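Local coordinates for YcgJ protein (Bacillus subtilis, PDB 1XXL) that is of unknown function but is probably a methyltransferase that uses S-adenosylmethionine as its methyl donor, at residues Tyr95-His98 / His99-Asp102; Val137-Leu140 / Asn141-Asp145; Ile178-Asp181 / Ser182-Arg186; Asp192-Lys195 / Gln196-His200. All coordinates share one frame; numbering follows the deposited sequence.

Interaction 1 of 4, residues Tyr95-His98 / His99-Asp102. With SO4 (sulfate ion), chain D.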
loop_
_atom_site.group_PDB
_atom_site.type_symbol
_atom_site.label_atom_id
_atom_site.label_comp_id
_atom_site.label_asym_id
_atom_site.label_seq_id
_atom_site.Cartn_x
_atom_site.Cartn_y
_atom_site.Cartn_z
ATOM N N TYR A 95 -0.065 -0.498 1.596
ATOM C CA TYR A 95 -1.335 -0.800 0.947
ATOM C C TYR A 95 -2.148 0.441 0.599
ATOM O O TYR A 95 -3.366 0.467 0.740
ATOM C CB TYR A 95 -2.153 -1.813 1.778
ATOM C CG TYR A 95 -1.462 -3.162 1.948
ATOM C CD1 TYR A 95 -1.174 -3.966 0.847
ATOM C CD2 TYR A 95 -1.117 -3.636 3.211
ATOM C CE1 TYR A 95 -0.571 -5.224 0.997
ATOM C CE2 TYR A 95 -0.485 -4.898 3.379
ATOM C CZ TYR A 95 -0.222 -5.680 2.272
ATOM O OH TYR A 95 0.395 -6.889 2.422
ATOM N N ALA A 96 -1.468 1.479 0.119
ATOM C CA ALA A 96 -2.140 2.721 -0.246
ATOM C C ALA A 96 -2.012 3.079 -1.725
ATOM O O ALA A 96 -2.890 3.725 -2.264
ATOM C CB ALA A 96 -1.589 3.862 0.609
ATOM N N ALA A 97 -0.915 2.697 -2.367
ATOM C CA ALA A 97 -0.631 3.136 -3.752
ATOM C C ALA A 97 -1.720 2.781 -4.763
ATOM O O ALA A 97 -1.961 3.543 -5.716
ATOM C CB ALA A 97 0.696 2.593 -4.221
ATOM N N HIS A 98 -2.369 1.634 -4.570
ATOM C CA HIS A 98 -3.444 1.231 -5.480
ATOM C C HIS A 98 -4.647 2.181 -5.479
ATOM O O HIS A 98 -5.492 2.100 -6.364
ATOM C CB HIS A 98 -3.886 -0.231 -5.251
ATOM C CG HIS A 98 -4.403 -0.519 -3.877
ATOM N ND1 HIS A 98 -3.595 -0.986 -2.858
ATOM C CD2 HIS A 98 -5.658 -0.457 -3.366
ATOM C CE1 HIS A 98 -4.331 -1.169 -1.774
ATOM N NE2 HIS A 98 -5.583 -0.845 -2.054
ATOM N N HIS A 99 -4.705 3.076 -4.499
ATOM C CA HIS A 99 -5.735 4.110 -4.418
ATOM C C HIS A 99 -5.296 5.470 -4.974
ATOM O O HIS A 99 -6.114 6.365 -5.046
ATOM C CB HIS A 99 -6.161 4.329 -2.964
ATOM C CG HIS A 99 -6.952 3.206 -2.384
ATOM N ND1 HIS A 99 -6.720 2.717 -1.117
ATOM C CD2 HIS A 99 -7.974 2.477 -2.895
ATOM C CE1 HIS A 99 -7.572 1.734 -0.871
ATOM N NE2 HIS A 99 -8.337 1.562 -1.939
ATOM N N PHE A 100 -4.030 5.636 -5.358
ATOM C CA PHE A 100 -3.552 6.920 -5.889
ATOM C C PHE A 100 -4.225 7.225 -7.222
ATOM O O PHE A 100 -4.300 6.369 -8.062
ATOM C CB PHE A 100 -2.033 6.902 -6.146
ATOM C CG PHE A 100 -1.180 6.806 -4.924
ATOM C CD1 PHE A 100 -1.692 6.963 -3.653
ATOM C CD2 PHE A 100 0.164 6.570 -5.060
ATOM C CE1 PHE A 100 -0.859 6.886 -2.556
ATOM C CE2 PHE A 100 0.993 6.493 -3.963
ATOM C CZ PHE A 100 0.476 6.665 -2.715
ATOM N N SER A 101 -4.665 8.458 -7.423
ATOM C CA SER A 101 -5.282 8.852 -8.693
ATOM C C SER A 101 -4.232 8.992 -9.804
ATOM O O SER A 101 -4.562 8.877 -10.991
ATOM C CB SER A 101 -6.050 10.174 -8.527
ATOM O OG SER A 101 -5.153 11.213 -8.162
ATOM N N ASP A 102 -2.980 9.263 -9.420
ATOM C CA ASP A 102 -1.881 9.412 -10.379
ATOM C C ASP A 102 -0.576 8.956 -9.729
ATOM O O ASP A 102 0.195 9.748 -9.195
ATOM C CB ASP A 102 -1.809 10.866 -10.887
ATOM C CG ASP A 102 -0.819 11.062 -12.029
ATOM O OD1 ASP A 102 -0.007 10.168 -12.348
ATOM O OD2 ASP A 102 -0.844 12.160 -12.611
HETATM S S SO4 D . 0.547 -8.439 5.672
HETATM O O1 SO4 D . 1.609 -9.131 4.992
HETATM O O2 SO4 D . 1.049 -7.696 6.836
HETATM O O3 SO4 D . -0.433 -9.382 6.085
HETATM O O4 SO4 D . -0.132 -7.607 4.744
#
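The backbone O of A96 takes the N-H of H99, with N and O 3.0 Å apart and an angle of 157° at the hydrogen. One residue on, F100 N donates to A97 O, and again the N to O distance is 3.0 Å. Both bonds span three residues and close a tight turn with 3-10 character.

The turn lays the F100 ring on A97. A97 CA sits 3.6 Å from the ring centroid, almost on the ring normal, as a CH-pi contact. A97 CB reaches the rim, 3.9 Å from F100 CE2. The loop follows strand 88-94 of a Rossmann-like methyltransferase domain and leads into helix 103-113, with D102 at its N-cap. F100 also touches A78 and E79, both assigned to the S-adenosylmethionine site, and E79 OE2 accepts D102 N. This end of the loop therefore borders the probable cofactor pocket.

H98 and H99 lie side by side and point the same way. They form an edge-to-face pair, centroids 4.3 Å apart, planes at 53°. The edge of H98 does the touching: its CD2 lies 3.6 Å above the H99 ring, over the centre. H98 CG sits between its own backbone N and carbonyl carbon, and this chi1 of 60° sets the imidazole alongside H99, its edge to that ring's face. Carboxylates hold both rings: H98 ND1 bonds D124 OD2, and H99 NE2 bonds D145 OD2.

Interaction 2 of 4, residues Val137-Leu140 / Asn141-Asp145. With SO4 (sulfate ion), chain E.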
loop_
_atom_site.group_PDB
_atom_site.type_symbol
_atom_site.label_atom_id
_atom_site.label_comp_id
_atom_site.label_asym_id
_atom_site.label_seq_id
_atom_site.Cartn_x
_atom_site.Cartn_y
_atom_site.Cartn_z
ATOM N N VAL A 137 -6.943 -9.409 -11.573
ATOM C CA VAL A 137 -6.818 -8.980 -10.203
ATOM C C VAL A 137 -7.245 -7.532 -10.008
ATOM O O VAL A 137 -7.837 -7.213 -8.986
ATOM C CB VAL A 137 -5.414 -9.271 -9.617
ATOM C CG1 VAL A 137 -4.318 -8.380 -10.223
ATOM C CG2 VAL A 137 -5.457 -9.156 -8.076
ATOM N N ASN A 138 -6.968 -6.663 -10.981
ATOM C CA ASN A 138 -7.440 -5.282 -10.880
ATOM C C ASN A 138 -8.960 -5.169 -10.918
ATOM O O ASN A 138 -9.560 -4.381 -10.146
ATOM C CB ASN A 138 -6.803 -4.384 -11.945
ATOM C CG ASN A 138 -5.493 -3.788 -11.474
ATOM O OD1 ASN A 138 -5.501 -2.895 -10.641
ATOM N ND2 ASN A 138 -4.369 -4.295 -11.983
ATOM N N HIS A 139 -9.573 -5.945 -11.804
ATOM C CA HIS A 139 -11.027 -6.033 -11.880
ATOM C C HIS A 139 -11.593 -6.592 -10.557
ATOM O O HIS A 139 -12.561 -6.045 -10.023
ATOM C CB HIS A 139 -11.466 -6.902 -13.079
ATOM C CG HIS A 139 -12.941 -6.877 -13.335
ATOM N ND1 HIS A 139 -13.624 -5.717 -13.640
ATOM C CD2 HIS A 139 -13.869 -7.863 -13.320
ATOM C CE1 HIS A 139 -14.910 -5.991 -13.804
ATOM N NE2 HIS A 139 -15.087 -7.286 -13.600
ATOM N N LEU A 140 -10.997 -7.664 -10.029
ATOM C CA LEU A 140 -11.486 -8.256 -8.771
ATOM C C LEU A 140 -11.510 -7.215 -7.664
ATOM O O LEU A 140 -12.511 -7.050 -6.972
ATOM C CB LEU A 140 -10.640 -9.438 -8.345
ATOM C CG LEU A 140 -10.944 -10.110 -6.998
ATOM C CD1 LEU A 140 -12.335 -10.737 -6.975
ATOM C CD2 LEU A 140 -9.903 -11.154 -6.737
ATOM N N ASN A 141 -10.412 -6.488 -7.517
ATOM C CA ASN A 141 -10.302 -5.503 -6.452
ATOM C C ASN A 141 -11.209 -4.255 -6.677
ATOM O O ASN A 141 -11.767 -3.705 -5.712
ATOM C CB ASN A 141 -8.835 -5.134 -6.233
ATOM C CG ASN A 141 -8.067 -6.211 -5.443
ATOM O OD1 ASN A 141 -8.577 -6.799 -4.483
ATOM N ND2 ASN A 141 -6.850 -6.450 -5.835
ATOM N N ARG A 142 -11.379 -3.832 -7.930
ATOM C CA ARG A 142 -12.286 -2.718 -8.233
ATOM C C ARG A 142 -13.773 -3.077 -7.990
ATOM O O ARG A 142 -14.565 -2.231 -7.591
ATOM C CB ARG A 142 -12.091 -2.220 -9.679
ATOM C CG ARG A 142 -12.433 -0.718 -9.888
ATOM C CD ARG A 142 -11.722 -0.143 -11.199
ATOM N NE ARG A 142 -10.229 -0.230 -11.268
ATOM C CZ ARG A 142 -9.515 -0.922 -12.180
ATOM N NH1 ARG A 142 -10.109 -1.654 -13.113
ATOM N NH2 ARG A 142 -8.174 -0.902 -12.156
ATOM N N LEU A 143 -14.146 -4.321 -8.243
ATOM C CA LEU A 143 -15.524 -4.770 -8.011
ATOM C C LEU A 143 -15.864 -4.619 -6.528
ATOM O O LEU A 143 -16.971 -4.206 -6.158
ATOM C CB LEU A 143 -15.698 -6.232 -8.433
ATOM C CG LEU A 143 -15.853 -6.513 -9.929
ATOM C CD1 LEU A 143 -15.842 -7.993 -10.189
ATOM C CD2 LEU A 143 -17.161 -5.934 -10.443
ATOM N N ARG A 144 -14.882 -4.920 -5.690
ATOM C CA ARG A 144 -15.085 -4.919 -4.258
ATOM C C ARG A 144 -14.928 -3.522 -3.686
ATOM O O ARG A 144 -15.614 -3.172 -2.736
ATOM C CB ARG A 144 -14.128 -5.928 -3.605
ATOM C CG ARG A 144 -14.330 -6.150 -2.110
ATOM C CD ARG A 144 -13.164 -5.577 -1.414
ATOM N NE ARG A 144 -13.225 -5.783 0.013
ATOM C CZ ARG A 144 -12.257 -5.415 0.836
ATOM N NH1 ARG A 144 -11.163 -4.833 0.356
ATOM N NH2 ARG A 144 -12.390 -5.636 2.132
ATOM N N ASP A 145 -14.050 -2.710 -4.279
ATOM C CA ASP A 145 -13.714 -1.389 -3.733
ATOM C C ASP A 145 -13.671 -0.357 -4.865
ATOM O O ASP A 145 -12.663 -0.242 -5.550
ATOM C CB ASP A 145 -12.363 -1.477 -3.004
ATOM C CG ASP A 145 -11.907 -0.135 -2.400
ATOM O OD1 ASP A 145 -12.662 0.866 -2.448
ATOM O OD2 ASP A 145 -10.768 -0.081 -1.891
HETATM S S SO4 E . -8.887 -5.328 3.548
HETATM O O1 SO4 E . -8.739 -4.510 2.347
HETATM O O2 SO4 E . -7.850 -4.948 4.515
HETATM O O3 SO4 E . -8.700 -6.751 3.231
HETATM O O4 SO4 E . -10.220 -5.066 4.097
HETATM O O HOH W 1 -11.958 -3.159 -13.964
#
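R142 folds back over the turn of helix that carries N138. Its CB lies 3.4 Å from N138 O, the same oxygen that accepts R142 N at 2.9 Å. CG and CD then run outward in an extended chain. At chi3 (-58°) the chain bends, and this turns the guanidinium back across the helix. N138 O ends up 4.0 Å above the guanidinium plane, over its centre. At the tip, NH2 lies 3.7 Å from N138 OD1, with amide and guanidinium planes only 10° apart. The two groups only touch; their hydrogen bonds go to others. NH2 donates to V149 O, and N138 OD1 accepts from E151 N and H148 NE2. NH1 makes a weak bond to a water, which also bonds H139 ND1 at 3.1 Å.

One residue on, H139 meets L143 across one helical turn. L143 CG sits over one face of the imidazole, 4.0 Å from its centroid and displaced toward the rim. L143 CD1 approaches the ring at H139 NE2, 3.6 Å away.

R144 heads off on another side. Its NH2 donates to sulfate O4 at 3.0 Å with a nearly straight bond of 172°, and NH1 donates to O1 of the same ion. NH2 also bonds W183 O, and the guanidinium makes a cation-pi contact with W183.

V137, L140 and L143 are buried, as are the polar N138 and N141, whose amides bond E151. H139 and R142 are exposed. The spacing is that of an amphipathic helix, here the last turns of 131-144, packed against helices 180-187 and 191-202 and strand 222-236.

Interaction 3 of 4, residues Ile178-Asp181 / Ser182-Arg186; sequences IQYD and SWIKR. With SO4 (sulfate ion), chain E.
I178 and W183 pack across the junction where strand 166-179 runs straight into helix 180-187. Q179 is the N-cap residue, and its O accepts W183 N at 3.0 Å to start the i to i+4 ladder. Next, Y180 O accepts I184 N and D181 O accepts K185 N.

The inner side is tight. I178 CG2 sits over the indole, 3.8 Å from the centroid of the five-membered ring, and comes closest to W183 CG at 3.4 Å. W183 CG is anti to its backbone N (chi1 -173°), which brings the indole against I178 CG2. Beside it, I184 CG1 lies over one face of the Y180 ring, displaced toward the rim, and touches Y180 CZ at 3.4 Å. The two aromatic side chains meet more loosely, with Y180 CD2 and W183 CE3 4.1 Å apart. Strand 222-236 and helices 131-144 and 191-202 close over this apolar group.

The outer side is open. Q179, D181, K185 and R186 are exposed there. One water accepts from Q179 N and from R186 NH2, so it links the N-cap residue to R186 near the far end of the helix. A sulfate, probably from the crystallisation liquor, is held by R186 and by R144. The guanidinium of R186 grips it with two N-H groups: NE donates to sulfate O4 at 3.0 Å, and NH2 donates to sulfate O3 at 3.1 Å.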
loop_
_atom_site.group_PDB
_atom_site.type_symbol
_atom_site.label_atom_id
_atom_site.label_comp_id
_atom_site.label_asym_id
_atom_site.label_seq_id
_atom_site.Cartn_x
_atom_site.Cartn_y
_atom_site.Cartn_z
ATOM N N ILE A 178 -6.454 -14.205 1.493
ATOM C CA ILE A 178 -7.711 -13.506 1.721
ATOM C C ILE A 178 -8.803 -14.540 1.995
ATOM O O ILE A 178 -9.037 -15.434 1.183
ATOM C CB ILE A 178 -8.094 -12.574 0.541
ATOM C CG1 ILE A 178 -7.225 -11.300 0.560
ATOM C CG2 ILE A 178 -9.543 -12.097 0.668
ATOM C CD1 ILE A 178 -6.116 -11.386 -0.278
ATOM N N GLN A 179 -9.424 -14.420 3.166
ATOM C CA GLN A 179 -10.588 -15.196 3.524
ATOM C C GLN A 179 -11.804 -14.453 2.971
ATOM O O GLN A 179 -12.109 -13.343 3.376
ATOM C CB GLN A 179 -10.685 -15.383 5.045
ATOM C CG GLN A 179 -9.465 -16.086 5.705
ATOM C CD GLN A 179 -9.088 -17.443 5.089
ATOM O OE1 GLN A 179 -7.897 -17.724 4.807
ATOM N NE2 GLN A 179 -10.083 -18.271 4.844
ATOM N N TYR A 180 -12.455 -15.082 2.003
ATOM C CA TYR A 180 -13.469 -14.442 1.184
ATOM C C TYR A 180 -14.628 -13.811 1.982
ATOM O O TYR A 180 -14.992 -12.640 1.743
ATOM C CB TYR A 180 -14.002 -15.458 0.159
ATOM C CG TYR A 180 -15.144 -14.891 -0.633
ATOM C CD1 TYR A 180 -16.466 -15.171 -0.286
ATOM C CD2 TYR A 180 -14.907 -14.018 -1.692
ATOM C CE1 TYR A 180 -17.524 -14.614 -0.993
ATOM C CE2 TYR A 180 -15.972 -13.449 -2.414
ATOM C CZ TYR A 180 -17.262 -13.754 -2.055
ATOM O OH TYR A 180 -18.299 -13.197 -2.754
ATOM N N ASP A 181 -15.182 -14.555 2.943
ATOM C CA ASP A 181 -16.389 -14.099 3.663
ATOM C C ASP A 181 -16.075 -12.824 4.398
ATOM O O ASP A 181 -16.843 -11.866 4.392
ATOM C CB ASP A 181 -16.882 -15.127 4.681
ATOM C CG ASP A 181 -17.729 -16.246 4.064
ATOM O OD1 ASP A 181 -18.280 -16.111 2.925
ATOM O OD2 ASP A 181 -17.854 -17.289 4.768
ATOM N N SER A 182 -14.923 -12.821 5.036
ATOM C CA SER A 182 -14.468 -11.679 5.804
ATOM C C SER A 182 -14.155 -10.473 4.908
ATOM O O SER A 182 -14.501 -9.346 5.227
ATOM C CB SER A 182 -13.255 -12.116 6.609
ATOM O OG SER A 182 -12.582 -11.006 7.128
ATOM N N TRP A 183 -13.510 -10.730 3.779
ATOM C CA TRP A 183 -13.177 -9.704 2.788
ATOM C C TRP A 183 -14.423 -8.989 2.240
ATOM O O TRP A 183 -14.428 -7.780 2.078
ATOM C CB TRP A 183 -12.435 -10.411 1.653
ATOM C CG TRP A 183 -11.844 -9.569 0.584
ATOM C CD1 TRP A 183 -10.810 -8.718 0.705
ATOM C CD2 TRP A 183 -12.207 -9.573 -0.793
ATOM N NE1 TRP A 183 -10.510 -8.171 -0.509
ATOM C CE2 TRP A 183 -11.367 -8.673 -1.444
ATOM C CE3 TRP A 183 -13.193 -10.242 -1.536
ATOM C CZ2 TRP A 183 -11.444 -8.432 -2.815
ATOM C CZ3 TRP A 183 -13.282 -10.000 -2.881
ATOM C CH2 TRP A 183 -12.411 -9.095 -3.517
ATOM N N ILE A 184 -15.468 -9.751 1.946
ATOM C CA ILE A 184 -16.736 -9.186 1.493
ATOM C C ILE A 184 -17.399 -8.354 2.580
ATOM O O ILE A 184 -17.847 -7.252 2.300
ATOM C CB ILE A 184 -17.703 -10.274 1.029
ATOM C CG1 ILE A 184 -17.194 -10.920 -0.263
ATOM C CG2 ILE A 184 -19.130 -9.708 0.848
ATOM C CD1 ILE A 184 -17.040 -9.990 -1.463
ATOM N N LYS A 185 -17.456 -8.885 3.803
ATOM C CA LYS A 185 -17.988 -8.130 4.956
ATOM C C LYS A 185 -17.272 -6.791 5.216
ATOM O O LYS A 185 -17.924 -5.770 5.348
ATOM C CB LYS A 185 -17.981 -8.987 6.232
ATOM C CG LYS A 185 -19.174 -9.922 6.346
ATOM C CD LYS A 185 -19.268 -10.580 7.745
ATOM C CE LYS A 185 -19.891 -9.647 8.817
ATOM N NZ LYS A 185 -19.895 -10.266 10.213
ATOM N N ARG A 186 -15.944 -6.791 5.252
ATOM C CA ARG A 186 -15.163 -5.556 5.451
ATOM C C ARG A 186 -15.311 -4.538 4.311
ATOM O O ARG A 186 -15.078 -3.340 4.513
ATOM C CB ARG A 186 -13.677 -5.877 5.604
ATOM C CG ARG A 186 -13.318 -6.690 6.840
ATOM C CD ARG A 186 -11.790 -6.721 7.056
ATOM N NE ARG A 186 -11.085 -7.346 5.927
ATOM C CZ ARG A 186 -10.613 -8.594 5.892
ATOM N NH1 ARG A 186 -10.734 -9.398 6.936
ATOM N NH2 ARG A 186 -10.000 -9.044 4.796
HETATM S S SO4 E . -8.887 -5.328 3.548
HETATM O O1 SO4 E . -8.739 -4.510 2.347
HETATM O O2 SO4 E . -7.850 -4.948 4.515
HETATM O O3 SO4 E . -8.700 -6.751 3.231
HETATM O O4 SO4 E . -10.220 -5.066 4.097
HETATM O O HOH W 2 -9.213 -12.092 4.877
#

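Interaction 4 of 4, residues Asp192-Lys195 / Gln196-His200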
loop_
_atom_site.group_PDB
_atom_site.type_symbol
_atom_site.label_atom_id
_atom_site.label_comp_id
_atom_site.label_asym_id
_atom_site.label_seq_id
_atom_site.Cartn_x
_atom_site.Cartn_y
_atom_site.Cartn_z
ATOM N N ASP A 192 -25.574 -7.697 -5.594
ATOM C CA ASP A 192 -25.345 -7.721 -7.033
ATOM C C ASP A 192 -23.859 -7.507 -7.382
ATOM O O ASP A 192 -23.331 -8.207 -8.250
ATOM C CB ASP A 192 -26.234 -6.705 -7.749
ATOM C CG ASP A 192 -26.037 -6.738 -9.251
ATOM O OD1 ASP A 192 -25.483 -5.751 -9.782
ATOM O OD2 ASP A 192 -26.392 -7.776 -9.863
ATOM N N ARG A 193 -23.188 -6.562 -6.708
ATOM C CA ARG A 193 -21.722 -6.449 -6.810
ATOM C C ARG A 193 -21.028 -7.757 -6.440
ATOM O O ARG A 193 -20.133 -8.213 -7.158
ATOM C CB ARG A 193 -21.160 -5.343 -5.917
ATOM C CG ARG A 193 -20.865 -4.039 -6.629
ATOM C CD ARG A 193 -19.856 -4.209 -7.762
ATOM N NE ARG A 193 -19.146 -2.951 -8.016
ATOM C CZ ARG A 193 -19.522 -2.021 -8.895
ATOM N NH1 ARG A 193 -20.617 -2.186 -9.645
ATOM N NH2 ARG A 193 -18.794 -0.907 -9.027
ATOM N N GLU A 194 -21.453 -8.368 -5.335
ATOM C CA GLU A 194 -20.884 -9.640 -4.929
ATOM C C GLU A 194 -21.140 -10.730 -5.947
ATOM O O GLU A 194 -20.248 -11.530 -6.202
ATOM C CB GLU A 194 -21.385 -10.096 -3.560
ATOM C CG GLU A 194 -20.550 -11.243 -3.029
ATOM C CD GLU A 194 -21.109 -11.898 -1.790
ATOM O OE1 GLU A 194 -22.089 -11.366 -1.240
ATOM O OE2 GLU A 194 -20.548 -12.955 -1.380
ATOM N N LYS A 195 -22.334 -10.784 -6.533
ATOM C CA LYS A 195 -22.606 -11.807 -7.537
ATOM C C LYS A 195 -21.604 -11.680 -8.693
ATOM O O LYS A 195 -21.168 -12.693 -9.236
ATOM C CB LYS A 195 -24.047 -11.758 -8.090
ATOM C CG LYS A 195 -25.185 -12.210 -7.124
ATOM C CD LYS A 195 -25.268 -13.747 -6.841
ATOM C CE LYS A 195 -26.705 -14.181 -6.395
ATOM N NZ LYS A 195 -26.864 -15.674 -6.166
ATOM N N GLN A 196 -21.256 -10.442 -9.065
ATOM C CA GLN A 196 -20.235 -10.208 -10.116
ATOM C C GLN A 196 -18.851 -10.746 -9.698
ATOM O O GLN A 196 -18.133 -11.333 -10.501
ATOM C CB GLN A 196 -20.113 -8.721 -10.467
ATOM C CG GLN A 196 -21.363 -8.101 -11.085
ATOM C CD GLN A 196 -21.209 -6.575 -11.310
ATOM O OE1 GLN A 196 -20.246 -6.122 -11.958
ATOM N NE2 GLN A 196 -22.158 -5.791 -10.780
ATOM N N ILE A 197 -18.486 -10.523 -8.442
ATOM C CA ILE A 197 -17.229 -11.079 -7.884
ATOM C C ILE A 197 -17.234 -12.605 -7.961
ATOM O O ILE A 197 -16.258 -13.209 -8.386
ATOM C CB ILE A 197 -17.003 -10.627 -6.426
ATOM C CG1 ILE A 197 -16.614 -9.151 -6.411
ATOM C CG2 ILE A 197 -15.894 -11.444 -5.788
ATOM C CD1 ILE A 197 -16.736 -8.485 -5.139
ATOM N N ILE A 198 -18.349 -13.229 -7.571
ATOM C CA ILE A 198 -18.444 -14.680 -7.550
ATOM C C ILE A 198 -18.282 -15.233 -8.963
ATOM O O ILE A 198 -17.522 -16.172 -9.175
ATOM C CB ILE A 198 -19.758 -15.162 -6.881
ATOM C CG1 ILE A 198 -19.759 -14.796 -5.380
ATOM C CG2 ILE A 198 -19.932 -16.647 -7.075
ATOM C CD1 ILE A 198 -21.139 -14.919 -4.672
ATOM N N THR A 199 -18.965 -14.625 -9.934
ATOM C CA THR A 199 -18.826 -15.009 -11.356
ATOM C C THR A 199 -17.371 -14.868 -11.846
ATOM O O THR A 199 -16.858 -15.738 -12.535
ATOM C CB THR A 199 -19.752 -14.152 -12.269
ATOM O OG1 THR A 199 -21.110 -14.352 -11.891
ATOM C CG2 THR A 199 -19.612 -14.512 -13.732
ATOM N N HIS A 200 -16.728 -13.762 -11.483
ATOM C CA HIS A 200 -15.335 -13.487 -11.859
ATOM C C HIS A 200 -14.404 -14.588 -11.364
ATOM O O HIS A 200 -13.583 -15.104 -12.116
ATOM C CB HIS A 200 -14.926 -12.129 -11.269
ATOM C CG HIS A 200 -13.629 -11.595 -11.777
ATOM N ND1 HIS A 200 -13.377 -11.390 -13.118
ATOM C CD2 HIS A 200 -12.518 -11.190 -11.115
ATOM C CE1 HIS A 200 -12.160 -10.893 -13.260
ATOM N NE2 HIS A 200 -11.617 -10.756 -12.058
#
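D192 and Q196 lean across each other one helical turn apart, with carboxylate and amide planes 55° apart. Q196 NE2 donates to D192 OD1, but the bond is weak: 3.5 Å long, with 139° at the hydrogen. Q196 runs extended beyond CG, back along the helix, and its CG passes D192 O at 3.5 Å.

The R193 guanidinium stands more steeply to the same amide, planes 70° apart. Its NH1 comes no closer than 4.1 Å to Q196 NE2. Its NE makes a weak hydrogen bond to L143 O on helix 131-144.

E194 and I198 meet at an angle on another side of the helix. The methyl CD1 of I198 lies against the E194 chain, 4.1 Å from CG and 3.9 Å from OE2. E194 OE2 is itself bonded to Y180 OH, which ties this carboxylate to helix 180-187. The backbone bonds of this turn are regular: I198 N reaches E194 O at 2.9 Å, and T199 N reaches K195 O at 3.0 Å.

I197 is buried and faces L140, L143, Y180 and I184. H200 stacks on F136 and meets H139 edge-to-face. D192, K195 and T199 are exposed. This is the pattern of an amphipathic helix, here 191-202, laid over helices 131-144 and 180-187 at the periphery of the methyltransferase fold.

Overall arrangement
Interactions 2, 3 and 4 form one helical cluster, with centres 10 to 13 Å apart, and all three touch one another. L143 CB of interaction 2 packs 3.7 Å from I197 CG1 of interaction 4, and L140 CD1 packs 3.8 Å from W183 CH2 of interaction 3. Y180 OH of interaction 3 probably bonds E194 OE2 of interaction 4 at 2.6 Å. Interactions 2 and 3 also share one sulfate. Interaction 1 lies apart, nearest the probable cofactor site, where F100 is about 3 Å from E79 between side chains. It joins the cluster through H99 NE2 and D145 OD2 (2.9 Å), D145 being the first residue after helix 131-144.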